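Local coordinates for NADP-dependent glyceraldehyde-3-phosphate dehydrogenase (Bacillus halodurans, PDB 3PRL), which probably catalyses the NADP-dependent, non-phosphorylating oxidation of glyceraldehyde 3-phosphate, as a member of the aldehyde dehydrogenase family, at residues N353-S359 against T371-T377. Sequence-based numbering, arbitrary orientation.
Sequences NGATLLS and TLLDDVT
A classic beta bulge sets two residues, Leu358 and Ser359, opposite the single residue Leu372 in a short antiparallel pairing. Both backbone amides turn to one carbonyl: Leu358 N donates to Leu372 O at 2.8 Å, and Ser359 N adds a weak bond to the same oxygen. Leu372 N answers to Ser359 O. Beyond the bulge, Thr356 and Asp374 form a hydrogen-bonded pair. Its two bonds differ. Asp374 N reaches Thr356 O at 2.7 Å, whereas Thr356 N to Asp374 O is longer, at 3.1 Å, and less straight.

The bulge lets Leu358 share a face with Leu372 and Asp374. Its CB and CD2 each lie 4.0 Å from Leu372 CD2, and its CD1 rests on Asp374 CB. Helix 303-317 packs on this face through Val310 and Ile313. This is the edge of the mixed sheet in the aldehyde dehydrogenase catalytic domain. Strand 356-359 is joined by a Schellman motif at Gly354 to helix 337-352, and strand 367-374 continues the sheet inward to strand 391-397.

On the other face, Leu357 extends with CG anti to the backbone N (chi1 179°). This brings CD1 to 3.8 Å from both Thr371 CG2 and Leu373 CD2. Leu351 of helix 337-352 touches both leucines.

Asp374 OD1 accepts the amide of Asp375 at 2.6 Å, from above the carboxylate plane. An alanine here would remove that acceptor and would probably leave the turn at Asp375, whose phi is positive, less firmly held.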
ATOM      1  N   ASN D 353      52.247  14.360  -2.047  1.00 46.34           N
ATOM      2  CA  ASN D 353      51.638  15.445  -2.813  1.00 46.44           C
ATOM      3  C   ASN D 353      51.257  16.624  -1.912  1.00 45.78           C
ATOM      4  O   ASN D 353      50.404  17.452  -2.261  1.00 45.41           O
ATOM      5  CB  ASN D 353      50.417  14.936  -3.591  1.00 46.05           C
ATOM      6  CG  ASN D 353      49.922  15.938  -4.636  1.00 47.79           C
ATOM      7  OD1 ASN D 353      48.809  16.458  -4.532  1.00 46.05           O
ATOM      8  ND2 ASN D 353      50.747  16.211  -5.641  1.00 47.28           N
ATOM      9  N   GLY D 354      51.873  16.659  -0.734  1.00 45.53           N
ATOM     10  CA  GLY D 354      51.870  17.840   0.125  1.00 45.79           C
ATOM     11  C   GLY D 354      50.681  18.075   1.036  1.00 44.78           C
ATOM     12  O   GLY D 354      50.398  19.224   1.384  1.00 45.15           O
ATOM     13  N   ALA D 355      49.992  17.009   1.441  1.00 43.26           N
ATOM     14  CA  ALA D 355      48.869  17.159   2.374  1.00 42.42           C
ATOM     15  C   ALA D 355      49.389  17.324   3.788  1.00 42.60           C
ATOM     16  O   ALA D 355      50.404  16.719   4.157  1.00 43.13           O
ATOM     17  CB  ALA D 355      47.907  15.967   2.298  1.00 41.05           C
ATOM     18  N   THR D 356      48.701  18.141   4.581  1.00 42.06           N
ATOM     19  CA  THR D 356      49.124  18.359   5.959  1.00 42.18           C
ATOM     20  C   THR D 356      48.662  17.213   6.849  1.00 41.20           C
ATOM     21  O   THR D 356      47.466  16.893   6.902  1.00 39.80           O
ATOM     22  CB  THR D 356      48.616  19.700   6.524  1.00 42.55           C
ATOM     23  OG1 THR D 356      48.793  20.736   5.553  1.00 40.93           O
ATOM     24  CG2 THR D 356      49.375  20.065   7.796  1.00 41.04           C
ATOM     25  N   LEU D 357      49.609  16.602   7.553  1.00 41.53           N
ATOM     26  CA  LEU D 357      49.272  15.581   8.518  1.00 41.20           C
ATOM     27  C   LEU D 357      48.895  16.275   9.816  1.00 42.77           C
ATOM     28  O   LEU D 357      49.744  16.889  10.481  1.00 43.45           O
ATOM     29  CB  LEU D 357      50.427  14.599   8.721  1.00 40.88           C
ATOM     30  CG  LEU D 357      50.209  13.479   9.745  1.00 40.06           C
ATOM     31  CD1 LEU D 357      49.429  12.309   9.123  1.00 39.34           C
ATOM     32  CD2 LEU D 357      51.538  13.003  10.349  1.00 40.96           C
ATOM     33  N   LEU D 358      47.608  16.192  10.159  1.00 43.33           N
ATOM     34  CA  LEU D 358      47.088  16.820  11.371  1.00 44.56           C
ATOM     35  C   LEU D 358      47.221  15.963  12.631  1.00 45.55           C
ATOM     36  O   LEU D 358      47.373  16.499  13.736  1.00 46.05           O
ATOM     37  CB  LEU D 358      45.647  17.274  11.169  1.00 44.15           C
ATOM     38  CG  LEU D 358      45.443  18.792  11.224  1.00 46.00           C
ATOM     39  CD1 LEU D 358      46.271  19.558  10.184  1.00 45.59           C
ATOM     40  CD2 LEU D 358      43.960  19.129  11.110  1.00 44.27           C
ATOM     41  N   SER D 359      47.167  14.644  12.466  1.00 45.89           N
ATOM     42  CA  SER D 359      47.403  13.728  13.581  1.00 47.22           C
ATOM     43  C   SER D 359      47.743  12.308  13.147  1.00 47.70           C
ATOM     44  O   SER D 359      47.331  11.856  12.077  1.00 47.42           O
ATOM     45  CB  SER D 359      46.208  13.713  14.540  1.00 46.87           C
ATOM     46  OG  SER D 359      46.247  12.579  15.382  1.00 50.32           O
ATOM     47  N   THR D 371      44.311   8.401  11.371  1.00 40.21           N
ATOM     48  CA  THR D 371      45.115   9.328  10.611  1.00 40.89           C
ATOM     49  C   THR D 371      44.243  10.445  10.053  1.00 40.67           C
ATOM     50  O   THR D 371      43.264  10.187   9.340  1.00 40.25           O
ATOM     51  CB  THR D 371      45.927   8.597   9.503  1.00 41.12           C
ATOM     52  OG1 THR D 371      46.662   7.510  10.084  1.00 40.11           O
ATOM     53  CG2 THR D 371      46.908   9.544   8.855  1.00 40.74           C
ATOM     54  N   LEU D 372      44.597  11.681  10.409  1.00 41.02           N
ATOM     55  CA  LEU D 372      43.911  12.867   9.907  1.00 40.69           C
ATOM     56  C   LEU D 372      44.802  13.665   8.966  1.00 41.31           C
ATOM     57  O   LEU D 372      45.921  14.063   9.328  1.00 41.76           O
ATOM     58  CB  LEU D 372      43.414  13.752  11.054  1.00 40.82           C
ATOM     59  CG  LEU D 372      42.324  14.775  10.706  1.00 39.01           C
ATOM     60  CD1 LEU D 372      41.036  14.088  10.248  1.00 39.71           C
ATOM     61  CD2 LEU D 372      42.047  15.669  11.891  1.00 41.12           C
ATOM     62  N   LEU D 373      44.290  13.893   7.757  1.00 41.14           N
ATOM     63  CA  LEU D 373      44.986  14.681   6.748  1.00 41.86           C
ATOM     64  C   LEU D 373      44.168  15.903   6.380  1.00 42.13           C
ATOM     65  O   LEU D 373      42.943  15.832   6.285  1.00 42.23           O
ATOM     66  CB  LEU D 373      45.246  13.840   5.498  1.00 41.81           C
ATOM     67  CG  LEU D 373      45.902  12.467   5.666  1.00 41.97           C
ATOM     68  CD1 LEU D 373      45.620  11.604   4.450  1.00 41.03           C
ATOM     69  CD2 LEU D 373      47.416  12.592   5.919  1.00 42.47           C
ATOM     70  N   ASP D 374      44.850  17.021   6.168  1.00 43.08           N
ATOM     71  CA  ASP D 374      44.193  18.271   5.792  1.00 43.59           C
ATOM     72  C   ASP D 374      44.686  18.717   4.423  1.00 43.72           C
ATOM     73  O   ASP D 374      45.644  18.151   3.893  1.00 43.79           O
ATOM     74  CB  ASP D 374      44.417  19.359   6.858  1.00 44.84           C
ATOM     75  CG  ASP D 374      43.363  20.475   6.815  1.00 45.76           C
ATOM     76  OD1 ASP D 374      42.509  20.492   5.896  1.00 44.49           O
ATOM     77  OD2 ASP D 374      43.396  21.348   7.711  1.00 45.56           O
ATOM     78  N   ASP D 375      44.004  19.711   3.853  1.00 44.00           N
ATOM     79  CA  ASP D 375      44.356  20.327   2.570  1.00 44.44           C
ATOM     80  C   ASP D 375      44.450  19.312   1.434  1.00 44.07           C
ATOM     81  O   ASP D 375      45.245  19.467   0.493  1.00 44.62           O
ATOM     82  CB  ASP D 375      45.644  21.144   2.714  1.00 45.67           C
ATOM     83  CG  ASP D 375      45.463  22.351   3.618  1.00 47.00           C
ATOM     84  OD1 ASP D 375      45.000  23.401   3.115  1.00 46.76           O
ATOM     85  OD2 ASP D 375      45.792  22.257   4.824  1.00 46.44           O
ATOM     86  N   VAL D 376      43.614  18.275   1.531  1.00 42.95           N
ATOM     87  CA  VAL D 376      43.645  17.142   0.612  1.00 42.18           C
ATOM     88  C   VAL D 376      43.132  17.563  -0.756  1.00 42.44           C
ATOM     89  O   VAL D 376      42.152  18.303  -0.870  1.00 42.67           O
ATOM     90  CB  VAL D 376      42.894  15.913   1.187  1.00 40.98           C
ATOM     91  CG1 VAL D 376      42.713  14.816   0.135  1.00 40.40           C
ATOM     92  CG2 VAL D 376      43.662  15.366   2.376  1.00 41.06           C
ATOM     93  N   THR D 377      43.823  17.113  -1.793  1.00 42.44           N
ATOM     94  CA  THR D 377      43.532  17.583  -3.140  1.00 42.33           C
ATOM     95  C   THR D 377      42.953  16.481  -4.031  1.00 40.90           C
ATOM     96  O   THR D 377      43.184  15.287  -3.792  1.00 40.27           O
ATOM     97  CB  THR D 377      44.780  18.256  -3.800  1.00 43.45           C
ATOM     98  OG1 THR D 377      45.849  17.313  -3.908  1.00 43.94           O
ATOM     99  CG2 THR D 377      45.251  19.470  -2.985  1.00 44.63           C
TER